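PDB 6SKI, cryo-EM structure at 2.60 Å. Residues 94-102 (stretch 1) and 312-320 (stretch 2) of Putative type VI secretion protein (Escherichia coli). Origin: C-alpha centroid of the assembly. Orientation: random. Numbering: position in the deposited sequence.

Stretch 1, residues 94-102: SYRGYYSNI
Stretch 2 (312-320) DIGGGYNPV

Residues 94-102 and 312-320 belong to one chain and bury 505 Å² between them. Both stretches are extended or irregular, apart from the start of a helix at Asn101 and Ile102 that continues later in the chain. They run antiparallel: Asn101 meets Gly314, Tyr98 meets Gly316, and Arg96 lies near Asn318. The CA atoms of Ser100 and Gly315 are 4.0 Å apart; those of Tyr98 and Gly316 are 4.3 Å apart.

Two backbone hydrogen bonds set the register. Tyr98 N donates to Gly316 O at 3.0 Å, with an N-H...O angle of 164°. Asn101 N donates to Gly314 O at 2.7 Å, at 167°. Between them, Gly316 CA points its hydrogen at Tyr98 O, 3.5 Å away and nearly in line.

Stretch 2 carries three glycines here, and at Gly315 the close approach leaves no room for a CB. Gly315 has phi/psi 80/164. A CB on it would point toward stretch 1 and clash with Asn101 N and Ser100 CA. Gly316 has 132/5, where a CB would be jammed against the carbonyl O of Gly315. Gly314, at -100/2, is not under the same constraint. In stretch 1, Gly97 (-86/-180) places its CA 3.5 Å from Gly316 O, and a CB there would be tight against that oxygen.

Tyr98 has the most area covered in stretch 1. Its backbone is extended (-108/180) and its CB points toward stretch 2. Chi1 is t (-164°) and chi2 is 52°. This lays one ring face against Pro319. Pro319 CD sits 3.8 Å from the centroid of the Tyr98 ring, almost on the ring normal, in a CH-pi contact. Tyr98 CE2 is 3.9 Å from Pro319 CG. The proline ring is C-gamma exo. Tyr98 CB also packs 3.4 Å from Tyr317 O.

Tyr95 starts sideways, but its end comes nearer. Chi1 is t (170°) and chi2 is -104°. The long side chain brings Tyr95 OH to 3.0 Å from Gly316 O, which lies at the ring edge. Tyr95 OH is also 3.6 Å from Tyr317 CD1. The Tyr317 CB points away from stretch 1, with chi1 m (-77°) and chi2 -55°. Arg96 is t at chi1, chi2 and chi3, and its end leads away.

Asn318 is m (-41°, chi2 67°). It starts sideways and its amide comes nearer, into the region of Arg96 O and Tyr95 OH. The orientation of that amide is uncertain.

Asn101 is m (-85°) with chi2 -14°. Its CB points sideways. This rotamer puts Asn101 ND2 3.0 Å from Ile313 O, a weak hydrogen bond bent to 123°. Asn101 thus meets successive carbonyls of stretch 2 with its side chain and its backbone N. Ser100, just before the helix, is p (38°). Its CB lies 3.3 Å from Gly314 O, while its OG is bonded elsewhere in the structure. Tyr99 is m (-70°, chi2 -50°), and its CB points away from stretch 2.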

ATOM      1  N   SER A  94       4.866 -15.704  12.119  1.00 59.61           N
ATOM      2  CA  SER A  94       3.582 -15.057  11.887  1.00 59.61           C
ATOM      3  C   SER A  94       3.114 -15.265  10.455  1.00 59.61           C
ATOM      4  O   SER A  94       3.711 -16.032   9.702  1.00 59.61           O
ATOM      5  CB  SER A  94       3.668 -13.562  12.199  1.00 59.61           C
ATOM      6  OG  SER A  94       3.227 -13.288  13.516  1.00 59.61           O
ATOM      7  N   TYR A  95       2.039 -14.575  10.089  1.00 57.14           N
ATOM      8  CA  TYR A  95       1.482 -14.700   8.752  1.00 57.14           C
ATOM      9  C   TYR A  95       2.353 -13.966   7.741  1.00 57.14           C
ATOM     10  O   TYR A  95       2.723 -12.808   7.950  1.00 57.14           O
ATOM     11  CB  TYR A  95       0.058 -14.147   8.724  1.00 57.14           C
ATOM     12  CG  TYR A  95      -0.537 -14.014   7.341  1.00 57.14           C
ATOM     13  CD1 TYR A  95      -0.636 -12.777   6.723  1.00 57.14           C
ATOM     14  CD2 TYR A  95      -1.006 -15.124   6.658  1.00 57.14           C
ATOM     15  CE1 TYR A  95      -1.181 -12.651   5.463  1.00 57.14           C
ATOM     16  CE2 TYR A  95      -1.552 -15.008   5.398  1.00 57.14           C
ATOM     17  CZ  TYR A  95      -1.638 -13.769   4.805  1.00 57.14           C
ATOM     18  OH  TYR A  95      -2.181 -13.649   3.548  1.00 57.14           O
ATOM     19  N   ARG A  96       2.682 -14.645   6.648  1.00 57.78           N
ATOM     20  CA  ARG A  96       3.340 -14.030   5.506  1.00 57.78           C
ATOM     21  C   ARG A  96       2.362 -13.949   4.346  1.00 57.78           C
ATOM     22  O   ARG A  96       1.701 -14.935   4.009  1.00 57.78           O
ATOM     23  CB  ARG A  96       4.580 -14.814   5.079  1.00 57.78           C
ATOM     24  CG  ARG A  96       5.476 -14.040   4.132  1.00 57.78           C
ATOM     25  CD  ARG A  96       6.369 -14.960   3.320  1.00 57.78           C
ATOM     26  NE  ARG A  96       7.539 -14.270   2.783  1.00 57.78           N
ATOM     27  CZ  ARG A  96       8.521 -13.751   3.517  1.00 57.78           C
ATOM     28  NH1 ARG A  96       8.502 -13.853   4.839  1.00 57.78           N
ATOM     29  NH2 ARG A  96       9.535 -13.141   2.923  1.00 57.78           N
ATOM     30  N   GLY A  97       2.282 -12.772   3.728  1.00 54.42           N
ATOM     31  CA  GLY A  97       1.383 -12.561   2.617  1.00 54.42           C
ATOM     32  C   GLY A  97       1.998 -12.964   1.293  1.00 54.42           C
ATOM     33  O   GLY A  97       3.135 -13.422   1.206  1.00 54.42           O
ATOM     34  N   TYR A  98       1.214 -12.785   0.242  1.00 51.20           N
ATOM     35  CA  TYR A  98       1.628 -13.075  -1.118  1.00 51.20           C
ATOM     36  C   TYR A  98       1.831 -11.762  -1.862  1.00 51.20           C
ATOM     37  O   TYR A  98       1.649 -10.675  -1.311  1.00 51.20           O
ATOM     38  CB  TYR A  98       0.591 -13.963  -1.807  1.00 51.20           C
ATOM     39  CG  TYR A  98       1.062 -14.637  -3.072  1.00 51.20           C
ATOM     40  CD1 TYR A  98       2.230 -15.377  -3.096  1.00 51.20           C
ATOM     41  CD2 TYR A  98       0.323 -14.548  -4.241  1.00 51.20           C
ATOM     42  CE1 TYR A  98       2.655 -15.997  -4.249  1.00 51.20           C
ATOM     43  CE2 TYR A  98       0.738 -15.165  -5.395  1.00 51.20           C
ATOM     44  CZ  TYR A  98       1.905 -15.889  -5.396  1.00 51.20           C
ATOM     45  OH  TYR A  98       2.322 -16.506  -6.549  1.00 51.20           O
ATOM     46  N   TYR A  99       2.220 -11.872  -3.126  1.00 49.13           N
ATOM     47  CA  TYR A  99       2.389 -10.691  -3.957  1.00 49.13           C
ATOM     48  C   TYR A  99       1.071  -9.941  -4.076  1.00 49.13           C
ATOM     49  O   TYR A  99       0.020 -10.536  -4.325  1.00 49.13           O
ATOM     50  CB  TYR A  99       2.893 -11.100  -5.337  1.00 49.13           C
ATOM     51  CG  TYR A  99       4.316 -11.588  -5.334  1.00 49.13           C
ATOM     52  CD1 TYR A  99       5.318 -10.857  -4.719  1.00 49.13           C
ATOM     53  CD2 TYR A  99       4.658 -12.787  -5.938  1.00 49.13           C
ATOM     54  CE1 TYR A  99       6.620 -11.299  -4.712  1.00 49.13           C
ATOM     55  CE2 TYR A  99       5.958 -13.241  -5.934  1.00 49.13           C
ATOM     56  CZ  TYR A  99       6.936 -12.492  -5.320  1.00 49.13           C
ATOM     57  OH  TYR A  99       8.237 -12.938  -5.313  1.00 49.13           O
ATOM     58  N   SER A 100       1.127  -8.628  -3.890  1.00 44.98           N
ATOM     59  CA  SER A 100      -0.066  -7.799  -3.986  1.00 44.98           C
ATOM     60  C   SER A 100      -0.312  -7.453  -5.447  1.00 44.98           C
ATOM     61  O   SER A 100       0.414  -7.884  -6.346  1.00 44.98           O
ATOM     62  CB  SER A 100       0.081  -6.550  -3.127  1.00 44.98           C
ATOM     63  OG  SER A 100       1.404  -6.055  -3.174  1.00 44.98           O
ATOM     64  N   ASN A 101      -1.335  -6.648  -5.703  1.00 42.82           N
ATOM     65  CA  ASN A 101      -1.607  -6.188  -7.053  1.00 42.82           C
ATOM     66  C   ASN A 101      -0.710  -5.031  -7.451  1.00 42.82           C
ATOM     67  O   ASN A 101      -0.562  -4.761  -8.645  1.00 42.82           O
ATOM     68  CB  ASN A 101      -3.072  -5.768  -7.180  1.00 42.82           C
ATOM     69  CG  ASN A 101      -3.983  -6.929  -7.487  1.00 42.82           C
ATOM     70  OD1 ASN A 101      -3.527  -8.006  -7.858  1.00 42.82           O
ATOM     71  ND2 ASN A 101      -5.280  -6.721  -7.326  1.00 42.82           N
ATOM     72  N   ILE A 102      -0.092  -4.361  -6.478  1.00 42.53           N
ATOM     73  CA  ILE A 102       0.902  -3.344  -6.789  1.00 42.53           C
ATOM     74  C   ILE A 102       2.167  -3.996  -7.324  1.00 42.53           C
ATOM     75  O   ILE A 102       2.817  -3.469  -8.232  1.00 42.53           O
ATOM     76  CB  ILE A 102       1.180  -2.479  -5.547  1.00 42.53           C
ATOM     77  CG1 ILE A 102      -0.093  -1.751  -5.123  1.00 42.53           C
ATOM     78  CG2 ILE A 102       2.291  -1.490  -5.818  1.00 42.53           C
ATOM     79  CD1 ILE A 102      -0.651  -0.858  -6.193  1.00 42.53           C
ATOM     80  N   ASP A 312      -8.296  -9.185  -1.058  1.00 46.10           N
ATOM     81  CA  ASP A 312      -8.935  -9.729  -2.245  1.00 46.10           C
ATOM     82  C   ASP A 312      -9.166  -8.651  -3.283  1.00 46.10           C
ATOM     83  O   ASP A 312      -9.551  -8.958  -4.414  1.00 46.10           O
ATOM     84  CB  ASP A 312     -10.269 -10.391  -1.886  1.00 46.10           C
ATOM     85  CG  ASP A 312     -10.089 -11.734  -1.238  1.00 46.10           C
ATOM     86  OD1 ASP A 312      -9.253 -12.515  -1.732  1.00 46.10           O
ATOM     87  OD2 ASP A 312     -10.780 -12.010  -0.238  1.00 46.10           O
ATOM     88  N   ILE A 313      -8.930  -7.401  -2.919  1.00 44.28           N
ATOM     89  CA  ILE A 313      -8.957  -6.278  -3.835  1.00 44.28           C
ATOM     90  C   ILE A 313      -7.547  -5.819  -4.163  1.00 44.28           C
ATOM     91  O   ILE A 313      -7.226  -5.546  -5.320  1.00 44.28           O
ATOM     92  CB  ILE A 313      -9.795  -5.117  -3.253  1.00 44.28           C
ATOM     93  CG1 ILE A 313     -11.210  -5.593  -2.933  1.00 44.28           C
ATOM     94  CG2 ILE A 313      -9.807  -3.938  -4.198  1.00 44.28           C
ATOM     95  CD1 ILE A 313     -12.025  -5.980  -4.127  1.00 44.28           C
ATOM     96  N   GLY A 314      -6.683  -5.751  -3.159  1.00 43.57           N
ATOM     97  CA  GLY A 314      -5.318  -5.356  -3.406  1.00 43.57           C
ATOM     98  C   GLY A 314      -4.315  -6.477  -3.494  1.00 43.57           C
ATOM     99  O   GLY A 314      -3.124  -6.207  -3.671  1.00 43.57           O
ATOM    100  N   GLY A 315      -4.747  -7.725  -3.375  1.00 43.68           N
ATOM    101  CA  GLY A 315      -3.839  -8.849  -3.412  1.00 43.68           C
ATOM    102  C   GLY A 315      -3.143  -9.072  -2.081  1.00 43.68           C
ATOM    103  O   GLY A 315      -3.112  -8.210  -1.205  1.00 43.68           O
ATOM    104  N   GLY A 316      -2.566 -10.259  -1.934  1.00 46.95           N
ATOM    105  CA  GLY A 316      -1.830 -10.552  -0.722  1.00 46.95           C
ATOM    106  C   GLY A 316      -2.156 -11.883  -0.085  1.00 46.95           C
ATOM    107  O   GLY A 316      -1.660 -12.189   1.002  1.00 46.95           O
ATOM    108  N   TYR A 317      -2.989 -12.682  -0.741  1.00 47.95           N
ATOM    109  CA  TYR A 317      -3.382 -13.990  -0.237  1.00 47.95           C
ATOM    110  C   TYR A 317      -2.651 -15.070  -1.021  1.00 47.95           C
ATOM    111  O   TYR A 317      -2.622 -15.033  -2.253  1.00 47.95           O
ATOM    112  CB  TYR A 317      -4.892 -14.193  -0.345  1.00 47.95           C
ATOM    113  CG  TYR A 317      -5.690 -13.477   0.717  1.00 47.95           C
ATOM    114  CD1 TYR A 317      -5.434 -13.682   2.063  1.00 47.95           C
ATOM    115  CD2 TYR A 317      -6.716 -12.615   0.374  1.00 47.95           C
ATOM    116  CE1 TYR A 317      -6.165 -13.036   3.032  1.00 47.95           C
ATOM    117  CE2 TYR A 317      -7.456 -11.971   1.338  1.00 47.95           C
ATOM    118  CZ  TYR A 317      -7.176 -12.182   2.663  1.00 47.95           C
ATOM    119  OH  TYR A 317      -7.914 -11.536   3.626  1.00 47.95           O
ATOM    120  N   ASN A 318      -2.060 -16.019  -0.302  1.00 50.46           N
ATOM    121  CA  ASN A 318      -1.288 -17.071  -0.942  1.00 50.46           C
ATOM    122  C   ASN A 318      -2.198 -18.029  -1.708  1.00 50.46           C
ATOM    123  O   ASN A 318      -3.370 -18.202  -1.359  1.00 50.46           O
ATOM    124  CB  ASN A 318      -0.465 -17.827   0.094  1.00 50.46           C
ATOM    125  CG  ASN A 318       0.160 -16.911   1.113  1.00 50.46           C
ATOM    126  OD1 ASN A 318      -0.531 -16.295   1.915  1.00 50.46           O
ATOM    127  ND2 ASN A 318       1.479 -16.798   1.074  1.00 50.46           N
ATOM    128  N   PRO A 319      -1.686 -18.656  -2.764  1.00 52.02           N
ATOM    129  CA  PRO A 319      -2.513 -19.551  -3.574  1.00 52.02           C
ATOM    130  C   PRO A 319      -2.907 -20.816  -2.825  1.00 52.02           C
ATOM    131  O   PRO A 319      -2.393 -21.130  -1.751  1.00 52.02           O
ATOM    132  CB  PRO A 319      -1.603 -19.872  -4.765  1.00 52.02           C
ATOM    133  CG  PRO A 319      -0.668 -18.705  -4.817  1.00 52.02           C
ATOM    134  CD  PRO A 319      -0.361 -18.479  -3.376  1.00 52.02           C
ATOM    135  N   VAL A 320      -3.844 -21.548  -3.432  1.00 53.87           N
ATOM    136  CA  VAL A 320      -4.447 -22.711  -2.786  1.00 53.87           C
ATOM    137  C   VAL A 320      -3.415 -23.806  -2.535  1.00 53.87           C
ATOM    138  O   VAL A 320      -3.447 -24.481  -1.498  1.00 53.87           O
ATOM    139  CB  VAL A 320      -5.628 -23.225  -3.630  1.00 53.87           C
ATOM    140  CG1 VAL A 320      -5.793 -24.726  -3.483  1.00 53.87           C
ATOM    141  CG2 VAL A 320      -6.897 -22.526  -3.213  1.00 53.87           C
TER